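PDB 4KKM: polyprenyl synthetase from Zymomonas mobilis subsp. mobilis, which probably catalyses prenyl transfer, condensing isopentenyl diphosphate with allylic diphosphates to build longer isoprenoid chains with the help of magnesium ions. Local coordinates for residues B[246-251]-B[271-276]; B[226-231]-B[299-304]. All coordinates share one frame; numbering follows the deposited sequence.

Contact 1 (B[246-251]-B[271-276]); sequences ADDLID and KATFLS
Asp248 lays its carboxylate over CB of Thr273 and the backbone N of Phe274; segment 271-276 buries 91 Å² of it. The decisive atom is OD2 of Asp248, which accepts from the N of Phe274 at 2.8 Å. The bond is moderately bent, 145° at the hydrogen, and comes from the anti side of the carboxylate, 29° out of its plane. CG of Asp248 stands beside its own backbone N (chi1 -74°), a setting that sends OD2 across to the first turn of the short helix 274-278. There the oxygen also meets the edge of the Phe274 ring, with CD2 of Phe274 3.3 Å from Asp248 OD2, and CB of Thr273 at 3.4 Å. OD1 is held separately by Gln244 NE2, so both oxygens have partners. Reciprocal bonds shape the receiving turn: Ser276 N gives to Thr273 OG1 at 3.0 Å and Thr273 N to Ser276 OG at 2.7 Å, a capping box. Beside it, Leu249 and Leu275 cross at about a right angle, meeting through CD2 of Leu249 and CD1 of Leu275 at 3.7 Å. Asp247, Asp248 and Asp251 spell DDxxD, the second aspartate-rich motif of the trans-prenyltransferase family, carried on the helical isoprenoid synthase fold.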
loop_
_atom_site.group_PDB
_atom_site.type_symbol
_atom_site.label_atom_id
_atom_site.label_comp_id
_atom_site.label_asym_id
_atom_site.label_seq_id
_atom_site.Cartn_x
_atom_site.Cartn_y
_atom_site.Cartn_z
ATOM N N ALA B 246 -18.160 -22.508 -0.387
ATOM C CA ALA B 246 -19.479 -22.065 -0.830
ATOM C C ALA B 246 -19.396 -21.331 -2.167
ATOM O O ALA B 246 -20.256 -21.502 -3.036
ATOM C CB ALA B 246 -20.127 -21.181 0.219
ATOM N N ASP B 247 -18.354 -20.522 -2.330
ATOM C CA ASP B 247 -18.132 -19.815 -3.591
ATOM C C ASP B 247 -17.845 -20.775 -4.739
ATOM O O ASP B 247 -18.362 -20.591 -5.838
ATOM C CB ASP B 247 -17.009 -18.780 -3.462
ATOM C CG ASP B 247 -17.444 -17.544 -2.699
ATOM O OD1 ASP B 247 -18.664 -17.381 -2.484
ATOM O OD2 ASP B 247 -16.573 -16.731 -2.321
ATOM N N ASP B 248 -17.022 -21.790 -4.484
ATOM C CA ASP B 248 -16.752 -22.828 -5.479
ATOM C C ASP B 248 -18.049 -23.531 -5.871
ATOM O O ASP B 248 -18.248 -23.891 -7.031
ATOM C CB ASP B 248 -15.737 -23.851 -4.956
ATOM C CG ASP B 248 -14.321 -23.309 -4.925
ATOM O OD1 ASP B 248 -14.102 -22.171 -5.385
ATOM O OD2 ASP B 248 -13.418 -24.026 -4.446
ATOM N N LEU B 249 -18.934 -23.715 -4.895
ATOM C CA LEU B 249 -20.233 -24.332 -5.147
ATOM C C LEU B 249 -21.152 -23.424 -5.967
ATOM O O LEU B 249 -21.675 -23.842 -6.999
ATOM C CB LEU B 249 -20.913 -24.719 -3.831
ATOM C CG LEU B 249 -20.276 -25.844 -3.013
ATOM C CD1 LEU B 249 -21.058 -26.082 -1.723
ATOM C CD2 LEU B 249 -20.170 -27.125 -3.830
ATOM N N ILE B 250 -21.349 -22.193 -5.496
ATOM C CA ILE B 250 -22.202 -21.208 -6.168
ATOM C C ILE B 250 -21.844 -21.027 -7.645
ATOM O O ILE B 250 -22.712 -21.108 -8.518
ATOM C CB ILE B 250 -22.138 -19.824 -5.467
ATOM C CG1 ILE B 250 -23.014 -19.806 -4.213
ATOM C CG2 ILE B 250 -22.569 -18.711 -6.415
ATOM C CD1 ILE B 250 -23.053 -18.458 -3.499
ATOM N N ASP B 251 -20.564 -20.790 -7.916
ATOM C CA ASP B 251 -20.106 -20.521 -9.274
ATOM C C ASP B 251 -20.364 -21.702 -10.206
ATOM O O ASP B 251 -20.638 -21.521 -11.396
ATOM C CB ASP B 251 -18.621 -20.157 -9.273
ATOM C CG ASP B 251 -18.342 -18.855 -8.541
ATOM O OD1 ASP B 251 -19.309 -18.128 -8.222
ATOM O OD2 ASP B 251 -17.154 -18.554 -8.294
ATOM N N LYS B 271 -9.065 -24.945 -13.657
ATOM C CA LYS B 271 -8.158 -24.997 -12.520
ATOM C C LYS B 271 -8.834 -25.736 -11.375
ATOM O O LYS B 271 -10.060 -25.750 -11.274
ATOM C CB LYS B 271 -7.710 -23.595 -12.094
ATOM C CG LYS B 271 -8.798 -22.699 -11.517
ATOM C CD LYS B 271 -8.269 -21.275 -11.320
ATOM C CE LYS B 271 -9.242 -20.403 -10.539
ATOM N NZ LYS B 271 -8.748 -18.998 -10.404
ATOM N N ALA B 272 -8.032 -26.363 -10.526
ATOM C CA ALA B 272 -8.558 -27.106 -9.389
ATOM C C ALA B 272 -9.295 -26.197 -8.410
ATOM O O ALA B 272 -8.857 -25.081 -8.132
ATOM C CB ALA B 272 -7.438 -27.849 -8.679
ATOM N N THR B 273 -10.413 -26.689 -7.886
ATOM C CA THR B 273 -11.162 -25.982 -6.855
ATOM C C THR B 273 -11.483 -26.963 -5.738
ATOM O O THR B 273 -11.252 -28.162 -5.873
ATOM C CB THR B 273 -12.499 -25.446 -7.390
ATOM O OG1 THR B 273 -13.328 -26.548 -7.784
ATOM C CG2 THR B 273 -12.277 -24.530 -8.583
ATOM N N PHE B 274 -12.028 -26.460 -4.637
ATOM C CA PHE B 274 -12.456 -27.354 -3.567
ATOM C C PHE B 274 -13.520 -28.327 -4.067
ATOM O O PHE B 274 -13.559 -29.488 -3.655
ATOM C CB PHE B 274 -12.943 -26.563 -2.352
ATOM C CG PHE B 274 -11.836 -25.885 -1.606
ATOM C CD1 PHE B 274 -10.963 -26.627 -0.825
ATOM C CD2 PHE B 274 -11.658 -24.514 -1.690
ATOM C CE1 PHE B 274 -9.925 -26.016 -0.145
ATOM C CE2 PHE B 274 -10.627 -23.896 -1.005
ATOM C CZ PHE B 274 -9.759 -24.651 -0.231
ATOM N N LEU B 275 -14.359 -27.858 -4.984
ATOM C CA LEU B 275 -15.417 -28.699 -5.530
ATOM C C LEU B 275 -14.847 -29.806 -6.407
ATOM O O LEU B 275 -15.230 -30.967 -6.274
ATOM C CB LEU B 275 -16.419 -27.867 -6.330
ATOM C CG LEU B 275 -17.446 -28.717 -7.083
ATOM C CD1 LEU B 275 -18.345 -29.467 -6.106
ATOM C CD2 LEU B 275 -18.260 -27.864 -8.027
ATOM N N SER B 276 -13.932 -29.443 -7.304
ATOM C CA SER B 276 -13.345 -30.420 -8.214
ATOM C C SER B 276 -12.559 -31.478 -7.450
ATOM O O SER B 276 -12.580 -32.653 -7.809
ATOM C CB SER B 276 -12.448 -29.748 -9.262
ATOM O OG SER B 276 -11.319 -29.128 -8.666
#

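Contact 2 (B[226-231]-B[299-304]); sequences KDIRDR and SVFGSE
Arg231 turns one face of its guanidinium toward Val300, packing the first turns of helix 226-253 against the loop that joins helices 280-296 and 306-314 in this mainly helical isoprenoid synthase fold. The evidence for a face contact is that Val300 CG1 sits over the centre of the group, 3.4 Å from Arg231 CZ. Arg231 is extended from CG to NE (chi2 179°, chi3 171°), which lets its shank pass obliquely along the valine; CD of Arg231 comes to 3.8 Å from Val300 CG2. That same methyl, CG2, lies over the face of the Phe301 ring, 3.9 Å above its plane, so the two methyls of Val300 each pack on a flat group, CG1 on the guanidinium and CG2 on the ring. The ring is met differently by Ile228, which approaches its edge: CG2 of Ile228 lies near the ring plane, 4.0 Å from Phe301 CZ. Phe83 touches both Ile228 and Phe301, extending this apolar patch toward another loop. The polar end of Arg231 is held by backbone and solvent, since NH1 donates to the carbonyl O of His297 as well as to a water. A leucine in place of Arg231 would probably leave the His297 carbonyl and that water without the NH1 donor, and strip Val300 CG1 of the flat group it packs on. The water lies in the guanidinium plane, accepting from Arg231 NH1 at 2.9 Å, and continues to Ser299 OG at 2.6 Å, a hydroxyl that also bonds to Ala296 O.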
loop_
_atom_site.group_PDB
_atom_site.type_symbol
_atom_site.label_atom_id
_atom_site.label_comp_id
_atom_site.label_asym_id
_atom_site.label_seq_id
_atom_site.Cartn_x
_atom_site.Cartn_y
_atom_site.Cartn_z
ATOM N N LYS B 226 -3.853 -13.486 24.310
ATOM C CA LYS B 226 -3.497 -14.360 23.199
ATOM C C LYS B 226 -4.530 -15.463 22.967
ATOM O O LYS B 226 -4.851 -15.793 21.824
ATOM C CB LYS B 226 -2.112 -14.962 23.437
ATOM C CG LYS B 226 -1.630 -15.903 22.347
ATOM C CD LYS B 226 -1.639 -15.235 20.980
ATOM C CE LYS B 226 -0.750 -15.982 19.992
ATOM N NZ LYS B 226 -0.659 -17.433 20.312
ATOM N N ASP B 227 -5.051 -16.028 24.051
ATOM C CA ASP B 227 -6.067 -17.071 23.951
ATOM C C ASP B 227 -7.312 -16.583 23.206
ATOM O O ASP B 227 -7.859 -17.294 22.365
ATOM C CB ASP B 227 -6.440 -17.595 25.341
ATOM C CG ASP B 227 -5.313 -18.380 25.988
ATOM O OD1 ASP B 227 -4.189 -18.370 25.441
ATOM O OD2 ASP B 227 -5.547 -19.004 27.047
ATOM N N ILE B 228 -7.746 -15.365 23.514
ATOM C CA ILE B 228 -8.908 -14.776 22.857
ATOM C C ILE B 228 -8.582 -14.404 21.408
ATOM O O ILE B 228 -9.404 -14.586 20.506
ATOM C CB ILE B 228 -9.417 -13.534 23.629
ATOM C CG1 ILE B 228 -9.983 -13.951 24.992
ATOM C CG2 ILE B 228 -10.474 -12.787 22.825
ATOM C CD1 ILE B 228 -11.171 -14.867 24.892
ATOM N N ARG B 229 -7.379 -13.885 21.182
ATOM C CA ARG B 229 -6.966 -13.545 19.830
ATOM C C ARG B 229 -6.959 -14.782 18.940
ATOM O O ARG B 229 -7.439 -14.737 17.806
ATOM C CB ARG B 229 -5.594 -12.869 19.807
ATOM C CG ARG B 229 -5.035 -12.759 18.402
ATOM C CD ARG B 229 -4.045 -11.622 18.231
ATOM N NE ARG B 229 -2.722 -11.905 18.780
ATOM C CZ ARG B 229 -1.881 -12.815 18.298
ATOM N NH1 ARG B 229 -2.223 -13.568 17.260
ATOM N NH2 ARG B 229 -0.694 -12.981 18.865
ATOM N N ASP B 230 -6.436 -15.886 19.469
ATOM C CA ASP B 230 -6.368 -17.136 18.725
ATOM C C ASP B 230 -7.750 -17.707 18.388
ATOM O O ASP B 230 -7.965 -18.192 17.283
ATOM C CB ASP B 230 -5.529 -18.171 19.480
ATOM C CG ASP B 230 -4.045 -17.879 19.406
ATOM O OD1 ASP B 230 -3.640 -17.058 18.557
ATOM O OD2 ASP B 230 -3.281 -18.473 20.194
ATOM N N ARG B 231 -8.675 -17.656 19.342
ATOM C CA ARG B 231 -10.045 -18.090 19.085
ATOM C C ARG B 231 -10.676 -17.293 17.942
ATOM O O ARG B 231 -11.321 -17.860 17.054
ATOM C CB ARG B 231 -10.902 -17.944 20.339
ATOM C CG ARG B 231 -10.657 -19.002 21.399
ATOM C CD ARG B 231 -11.534 -18.743 22.610
ATOM N NE ARG B 231 -11.486 -19.850 23.559
ATOM C CZ ARG B 231 -12.263 -20.927 23.493
ATOM N NH1 ARG B 231 -13.158 -21.050 22.521
ATOM N NH2 ARG B 231 -12.146 -21.879 24.405
ATOM N N SER B 299 -17.578 -20.075 21.805
ATOM C CA SER B 299 -18.342 -20.630 22.925
ATOM C C SER B 299 -18.082 -19.917 24.255
ATOM O O SER B 299 -18.901 -19.987 25.171
ATOM C CB SER B 299 -18.079 -22.128 23.072
ATOM O OG SER B 299 -16.703 -22.372 23.295
ATOM N N VAL B 300 -16.951 -19.227 24.358
ATOM C CA VAL B 300 -16.608 -18.527 25.592
ATOM C C VAL B 300 -17.267 -17.154 25.703
ATOM O O VAL B 300 -17.176 -16.506 26.742
ATOM C CB VAL B 300 -15.080 -18.385 25.771
ATOM C CG1 VAL B 300 -14.427 -19.764 25.891
ATOM C CG2 VAL B 300 -14.476 -17.573 24.626
ATOM N N PHE B 301 -17.934 -16.711 24.640
ATOM C CA PHE B 301 -18.634 -15.430 24.676
ATOM C C PHE B 301 -20.131 -15.618 24.875
ATOM O O PHE B 301 -20.703 -16.631 24.469
ATOM C CB PHE B 301 -18.395 -14.627 23.391
ATOM C CG PHE B 301 -16.947 -14.403 23.072
ATOM C CD1 PHE B 301 -16.195 -13.497 23.803
ATOM C CD2 PHE B 301 -16.339 -15.090 22.036
ATOM C CE1 PHE B 301 -14.857 -13.289 23.512
ATOM C CE2 PHE B 301 -15.002 -14.885 21.736
ATOM C CZ PHE B 301 -14.260 -13.982 22.476
ATOM N N GLY B 302 -20.761 -14.622 25.492
ATOM C CA GLY B 302 -22.203 -14.600 25.645
ATOM C C GLY B 302 -22.902 -14.108 24.390
ATOM O O GLY B 302 -22.406 -14.288 23.277
ATOM N N SER B 303 -24.055 -13.476 24.568
ATOM C CA SER B 303 -24.869 -13.037 23.439
ATOM C C SER B 303 -24.197 -11.960 22.590
ATOM O O SER B 303 -24.607 -11.713 21.454
ATOM C CB SER B 303 -26.227 -12.533 23.931
ATOM O OG SER B 303 -26.081 -11.315 24.637
ATOM N N GLU B 304 -23.162 -11.322 23.130
ATOM C CA GLU B 304 -22.441 -10.290 22.390
ATOM C C GLU B 304 -21.803 -10.850 21.112
ATOM O O GLU B 304 -21.445 -10.099 20.203
ATOM C CB GLU B 304 -21.387 -9.607 23.276
ATOM C CG GLU B 304 -20.238 -10.503 23.723
ATOM C CD GLU B 304 -20.575 -11.361 24.931
ATOM O OE1 GLU B 304 -21.755 -11.389 25.346
ATOM O OE2 GLU B 304 -19.652 -12.006 25.471
HETATM O O HOH W 1 -14.636 -23.576 22.339
#

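Helix 226-253 is shared by both contacts: contact 2 uses its opening turns and contact 1 a stretch close to its far end. Their centres are 30 Å apart and their nearest atoms about 19 Å, so neither touches the other. Along the chain, contact 1 is nested inside the loop that contact 2 closes. Their relation to the metal differs. In contact 1 the Asp248 side chain is about 12 Å from the bound calcium ion, which is held by Asp108 and Asp114, and about 12 Å from the Asp114 side chain; this places it near the metal site without direct coordination. Contact 2 is surface packing away from that site.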